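Local coordinates for protein Per a 4 allergen (PDB 3EBW) that is a major cockroach allergen of the lipocalin fold, recognised by IgE, that probably carries small hydrophobic ligands inside its beta barrel, at residues 24-29 with 128-133; 79-84 with 95-100. All coordinates share one frame; numbering follows the deposited sequence.

Contact 1: residues 24-29 with 128-133; sequences ELFRTP and TSFDDA
Leu25 packs into the corner made by the backbone of 128-129 and the face of the Phe130 ring, and both of its methyls are put to use. CD1 lies over the centre of the Phe130 ring, 3.9 Å from the ring centroid and 12° off the normal, a CH-pi contact over one face. The same methyl sits 3.5 Å from Ser129 CA, so it touches ring and main chain alike, while CD2 rests 3.7 Å from Thr128 O. A branched leucine suits this place because one methyl can top a ring while the other lies along a peptide. Its CG stands beside the backbone N (chi1 -56°), from where the methyls reach 128-130. Beside it, Phe26 and Phe130 reach toward each other tip to tip. Their planes are only 8° apart, yet the rings meet rim to rim, with Phe26 CE1 3.7 Å from Phe130 CD2 and the centroids 5.9 Å apart, so neither covers the face of the other.

The classic beta bulge of Leu25 and Phe26 opposite Ile123 probably helps both side chains reach Phe130. On the other segment, Thr128 and Ser129 turn their side chains away and contribute mainly main chain, as befits small polar residues at the surface. Asp131 is the N-cap of the helix that follows, and its OD2 also bonds Thr134 OG1. The contact thus joins strand 20-27 of the barrel to the lead-in of helix 132-142, the helix that packs against the outside of a lipocalin barrel. Phe130 also touches Ile123 and Ser125 of strand 119-125, Val138 of the helix and Leu149, while Phe26 lies against Lys135 and Pro154.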
loop_
_atom_site.group_PDB
_atom_site.type_symbol
_atom_site.label_atom_id
_atom_site.label_comp_id
_atom_site.label_asym_id
_atom_site.label_seq_id
_atom_site.Cartn_x
_atom_site.Cartn_y
_atom_site.Cartn_z
ATOM N N GLU A 24 1.267 7.269 -14.827
ATOM C CA GLU A 24 1.754 6.654 -13.599
ATOM C C GLU A 24 1.453 5.155 -13.664
ATOM O O GLU A 24 0.311 4.751 -13.543
ATOM C CB GLU A 24 1.073 7.301 -12.392
ATOM C CG GLU A 24 1.477 6.723 -11.063
ATOM C CD GLU A 24 1.141 7.657 -9.911
ATOM O OE1 GLU A 24 1.138 7.199 -8.751
ATOM O OE2 GLU A 24 0.883 8.858 -10.166
ATOM N N LEU A 25 2.476 4.336 -13.877
ATOM C CA LEU A 25 2.257 2.904 -13.992
ATOM C C LEU A 25 2.375 2.094 -12.713
ATOM O O LEU A 25 1.732 1.057 -12.583
ATOM C CB LEU A 25 3.169 2.336 -15.061
ATOM C CG LEU A 25 2.981 3.049 -16.399
ATOM C CD1 LEU A 25 3.734 2.279 -17.507
ATOM C CD2 LEU A 25 1.488 3.192 -16.707
ATOM N N PHE A 26 3.207 2.542 -11.779
ATOM C CA PHE A 26 3.340 1.872 -10.495
ATOM C C PHE A 26 3.533 2.975 -9.483
ATOM O O PHE A 26 3.964 4.063 -9.845
ATOM C CB PHE A 26 4.541 0.945 -10.470
ATOM C CG PHE A 26 4.500 -0.103 -11.512
ATOM C CD1 PHE A 26 4.740 0.215 -12.832
ATOM C CD2 PHE A 26 4.213 -1.413 -11.180
ATOM C CE1 PHE A 26 4.695 -0.766 -13.814
ATOM C CE2 PHE A 26 4.166 -2.397 -12.147
ATOM C CZ PHE A 26 4.404 -2.081 -13.465
ATOM N N ARG A 27 3.215 2.705 -8.225
ATOM C CA ARG A 27 3.366 3.708 -7.185
ATOM C C ARG A 27 3.448 3.037 -5.831
ATOM O O ARG A 27 2.950 1.927 -5.652
ATOM C CB ARG A 27 2.163 4.650 -7.161
ATOM C CG ARG A 27 0.893 3.963 -6.662
ATOM C CD ARG A 27 -0.218 4.917 -6.285
ATOM N NE ARG A 27 -1.203 5.074 -7.353
ATOM C CZ ARG A 27 -2.515 4.901 -7.201
ATOM N NH1 ARG A 27 -3.022 4.561 -6.022
ATOM N NH2 ARG A 27 -3.324 5.063 -8.236
ATOM N N THR A 28 4.078 3.709 -4.880
ATOM C CA THR A 28 4.152 3.198 -3.529
ATOM C C THR A 28 2.724 3.373 -3.047
ATOM O O THR A 28 2.167 4.464 -3.166
ATOM C CB THR A 28 5.070 4.069 -2.645
ATOM O OG1 THR A 28 6.437 3.748 -2.912
ATOM C CG2 THR A 28 4.759 3.864 -1.160
ATOM N N PRO A 29 2.102 2.307 -2.524
ATOM C CA PRO A 29 0.725 2.328 -2.014
ATOM C C PRO A 29 0.623 3.382 -0.928
ATOM O O PRO A 29 1.524 3.497 -0.120
ATOM C CB PRO A 29 0.556 0.934 -1.424
ATOM C CG PRO A 29 1.496 0.103 -2.207
ATOM C CD PRO A 29 2.705 0.981 -2.345
ATOM N N THR A 128 1.699 3.361 -21.970
ATOM C CA THR A 128 0.741 3.049 -20.917
ATOM C C THR A 128 1.127 1.733 -20.279
ATOM O O THR A 128 0.325 1.143 -19.575
ATOM C CB THR A 128 -0.682 2.898 -21.446
ATOM O OG1 THR A 128 -0.658 2.077 -22.618
ATOM C CG2 THR A 128 -1.296 4.253 -21.748
ATOM N N SER A 129 2.358 1.276 -20.525
ATOM C CA SER A 129 2.852 0.013 -19.960
ATOM C C SER A 129 4.306 -0.221 -20.325
ATOM O O SER A 129 4.791 0.298 -21.321
ATOM C CB SER A 129 2.022 -1.152 -20.479
ATOM O OG SER A 129 1.999 -1.148 -21.897
ATOM N N PHE A 130 5.003 -1.021 -19.533
ATOM C CA PHE A 130 6.409 -1.291 -19.807
ATOM C C PHE A 130 6.666 -2.591 -20.568
ATOM O O PHE A 130 6.013 -3.596 -20.323
ATOM C CB PHE A 130 7.205 -1.365 -18.498
ATOM C CG PHE A 130 7.295 -0.062 -17.744
ATOM C CD1 PHE A 130 7.446 1.148 -18.414
ATOM C CD2 PHE A 130 7.296 -0.059 -16.357
ATOM C CE1 PHE A 130 7.595 2.328 -17.709
ATOM C CE2 PHE A 130 7.447 1.107 -15.661
ATOM C CZ PHE A 130 7.597 2.305 -16.333
ATOM N N ASP A 131 7.618 -2.572 -21.495
ATOM C CA ASP A 131 7.978 -3.795 -22.204
ATOM C C ASP A 131 9.024 -4.437 -21.291
ATOM O O ASP A 131 9.723 -3.735 -20.563
ATOM C CB ASP A 131 8.564 -3.490 -23.591
ATOM C CG ASP A 131 9.766 -2.566 -23.542
ATOM O OD1 ASP A 131 10.256 -2.179 -24.626
ATOM O OD2 ASP A 131 10.228 -2.223 -22.438
ATOM N N ASP A 132 9.127 -5.758 -21.300
ATOM C CA ASP A 132 10.078 -6.430 -20.418
ATOM C C ASP A 132 11.443 -5.756 -20.392
ATOM O O ASP A 132 12.158 -5.825 -19.394
ATOM C CB ASP A 132 10.181 -7.905 -20.807
ATOM C CG ASP A 132 8.882 -8.654 -20.538
ATOM O OD1 ASP A 132 8.594 -8.941 -19.356
ATOM O OD2 ASP A 132 8.133 -8.932 -21.500
ATOM N N ALA A 133 11.783 -5.077 -21.481
ATOM C CA ALA A 133 13.054 -4.370 -21.574
ATOM C C ALA A 133 13.145 -3.289 -20.496
ATOM O O ALA A 133 13.992 -3.349 -19.598
ATOM C CB ALA A 133 13.187 -3.737 -22.949
#

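Contact 2: residues 79-84 with 95-100; sequences DTFDIA and YFMVGT. Unlike the reference sequence in segment 79-84: Asp79 (reference Asn). Unlike the reference sequence in segment 95-100: Val98 (reference Ile).
The Phe81 ring carries Tyr95 CB over one face, a CH-pi contact 4.0 Å from the centroid, while CD1 of Ile83 lies at its edge in the ring plane. Phe81 has CG in the crowded position between backbone N and carbonyl carbon (chi1 64°), which carries the ring across to the neighbouring strand. This flat, wide group suits the place, covering Tyr95 CB while still meeting the flexible selenomethionine Met97, whose CE comes to 4.1 Å from Phe81 CE1. The Tyr95 ring runs nearly parallel to that of Phe81 but is slid aside, so they barely overlap. Phe81 O lies at the edge of the tyrosine, and Ile83 CG1 approaches CE2 obliquely at 3.7 Å. On the other face of the sheet, Thr80 and Phe96, a non-hydrogen-bonded pair, point the same way, with Thr80 OG1 over a face of the Phe96 ring.

Three main-chain bonds fix the antiparallel register. Phe81 and Tyr95 form a hydrogen-bonded pair, gripped by Phe81 N to Tyr95 O (2.9 Å) and Tyr95 N to Phe81 O (3.0 Å), each donor nearly along the C=O axis. Met97 N reaches Asp79 O at 3.0 Å from above the carbonyl plane.

Phe81 and Met97 both touch Val108 of strand 106-112, where Phe96 also bonds Ala109 through its backbone, and Met97 O turns to Thr8 OG1. A PE4 molecule, probably from the crystallisation liquor, lies about 3 Å from the Tyr95 side chain. The large apolar and aromatic groups of Phe81, Tyr95 and Met97 gather on one face, consistent with the lining of a lipocalin pocket.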
loop_
_atom_site.group_PDB
_atom_site.type_symbol
_atom_site.label_atom_id
_atom_site.label_comp_id
_atom_site.label_asym_id
_atom_site.label_seq_id
_atom_site.Cartn_x
_atom_site.Cartn_y
_atom_site.Cartn_z
ATOM N N ASP A 79 19.131 17.154 -9.630
ATOM C CA ASP A 79 18.276 15.961 -9.597
ATOM C C ASP A 79 17.076 16.215 -8.674
ATOM O O ASP A 79 16.658 15.340 -7.918
ATOM C CB ASP A 79 19.069 14.784 -9.065
ATOM C CG ASP A 79 19.491 14.976 -7.608
ATOM O OD1 ASP A 79 19.265 16.070 -7.047
ATOM O OD2 ASP A 79 20.052 14.024 -7.020
ATOM N N THR A 80 16.521 17.421 -8.745
ATOM C CA THR A 80 15.413 17.803 -7.887
ATOM C C THR A 80 14.505 18.759 -8.606
ATOM O O THR A 80 14.970 19.509 -9.430
ATOM C CB THR A 80 15.967 18.498 -6.632
ATOM O OG1 THR A 80 16.251 17.505 -5.646
ATOM C CG2 THR A 80 15.010 19.548 -6.094
ATOM N N PHE A 81 13.204 18.717 -8.345
ATOM C CA PHE A 81 12.344 19.707 -8.975
ATOM C C PHE A 81 11.247 20.109 -8.031
ATOM O O PHE A 81 10.799 19.309 -7.237
ATOM C CB PHE A 81 11.788 19.241 -10.330
ATOM C CG PHE A 81 10.890 18.048 -10.268
ATOM C CD1 PHE A 81 11.414 16.768 -10.376
ATOM C CD2 PHE A 81 9.509 18.203 -10.190
ATOM C CE1 PHE A 81 10.572 15.671 -10.415
ATOM C CE2 PHE A 81 8.671 17.112 -10.227
ATOM C CZ PHE A 81 9.198 15.848 -10.341
ATOM N N ASP A 82 10.845 21.370 -8.067
ATOM C CA ASP A 82 9.796 21.822 -7.176
ATOM C C ASP A 82 8.491 22.099 -7.940
ATOM O O ASP A 82 8.495 22.327 -9.158
ATOM C CB ASP A 82 10.251 23.070 -6.412
ATOM C CG ASP A 82 11.588 22.855 -5.640
ATOM O OD1 ASP A 82 11.785 23.507 -4.576
ATOM O OD2 ASP A 82 12.451 22.048 -6.101
ATOM N N ILE A 83 7.372 22.039 -7.223
ATOM C CA ILE A 83 6.077 22.300 -7.804
ATOM C C ILE A 83 5.442 23.427 -7.024
ATOM O O ILE A 83 5.559 23.493 -5.801
ATOM C CB ILE A 83 5.212 21.073 -7.751
ATOM C CG1 ILE A 83 5.960 19.935 -8.451
ATOM C CG2 ILE A 83 3.849 21.351 -8.398
ATOM C CD1 ILE A 83 6.060 20.015 -9.934
ATOM N N ALA A 84 4.790 24.323 -7.758
ATOM C CA ALA A 84 4.157 25.479 -7.166
ATOM C C ALA A 84 2.641 25.575 -7.376
ATOM O O ALA A 84 2.114 25.157 -8.404
ATOM C CB ALA A 84 4.821 26.711 -7.692
ATOM N N TYR A 95 10.473 17.387 -4.966
ATOM C CA TYR A 95 10.547 15.996 -5.415
ATOM C C TYR A 95 11.932 15.656 -5.993
ATOM O O TYR A 95 12.553 16.486 -6.682
ATOM C CB TYR A 95 9.512 15.774 -6.515
ATOM C CG TYR A 95 8.099 15.975 -6.066
ATOM C CD1 TYR A 95 7.377 14.918 -5.527
ATOM C CD2 TYR A 95 7.485 17.208 -6.175
ATOM C CE1 TYR A 95 6.073 15.084 -5.110
ATOM C CE2 TYR A 95 6.189 17.393 -5.760
ATOM C CZ TYR A 95 5.482 16.329 -5.230
ATOM O OH TYR A 95 4.175 16.479 -4.832
ATOM N N PHE A 96 12.396 14.433 -5.741
ATOM C CA PHE A 96 13.696 13.949 -6.218
ATOM C C PHE A 96 13.559 13.143 -7.488
ATOM O O PHE A 96 12.755 12.259 -7.554
ATOM C CB PHE A 96 14.349 13.085 -5.148
ATOM C CG PHE A 96 14.651 13.831 -3.901
ATOM C CD1 PHE A 96 15.954 14.204 -3.597
ATOM C CD2 PHE A 96 13.621 14.249 -3.063
ATOM C CE1 PHE A 96 16.214 14.990 -2.477
ATOM C CE2 PHE A 96 13.874 15.032 -1.948
ATOM C CZ PHE A 96 15.173 15.403 -1.654
HETATM N N MSE A 97 14.353 13.446 -8.503
HETATM C CA MSE A 97 14.286 12.706 -9.740
HETATM C C MSE A 97 15.221 11.536 -9.575
HETATM O O MSE A 97 16.401 11.665 -9.828
HETATM C CB MSE A 97 14.768 13.568 -10.883
HETATM C CG MSE A 97 14.792 12.845 -12.184
HETATM SE SE MSE A 97 13.031 12.169 -12.586
HETATM C CE MSE A 97 12.311 13.697 -13.549
ATOM N N VAL A 98 14.709 10.390 -9.146
ATOM C CA VAL A 98 15.547 9.211 -8.946
ATOM C C VAL A 98 16.170 8.626 -10.216
ATOM O O VAL A 98 17.292 8.108 -10.181
ATOM C CB VAL A 98 14.747 8.127 -8.238
ATOM C CG1 VAL A 98 15.568 6.847 -8.102
ATOM C CG2 VAL A 98 14.306 8.647 -6.889
ATOM N N GLY A 99 15.454 8.705 -11.334
ATOM C CA GLY A 99 15.989 8.176 -12.572
ATOM C C GLY A 99 15.063 8.271 -13.770
ATOM O O GLY A 99 13.888 7.917 -13.693
ATOM N N THR A 100 15.584 8.742 -14.896
ATOM C CA THR A 100 14.767 8.840 -16.093
ATOM C C THR A 100 15.558 8.940 -17.408
ATOM O O THR A 100 16.724 9.323 -17.422
ATOM C CB THR A 100 13.831 10.034 -16.009
ATOM O OG1 THR A 100 13.003 10.044 -17.173
ATOM C CG2 THR A 100 14.626 11.345 -15.948
#

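How the contacts relate
From the N terminus the chain first lays down strand 20-27, one side of contact 1, and then runs through strands 40-46, 52-59 and 66-72 before reaching 79-84. A short excursion, partly unmodelled, brings it back at 95-100, where contact 2 closes a local hairpin. Strands 106-112 and 119-125 follow, and only then does 128-133 return to close the long loop of contact 1, so contact 2 is nested inside it. Their centres lie about 18 Å apart on opposite sides of the chain's centre, and they do not touch. Contact 1 ties the helix approach to the barrel, contact 2 ties two barrel strands together, and both reach the same antiparallel sheet, contact 1 through strand 20-27 alone.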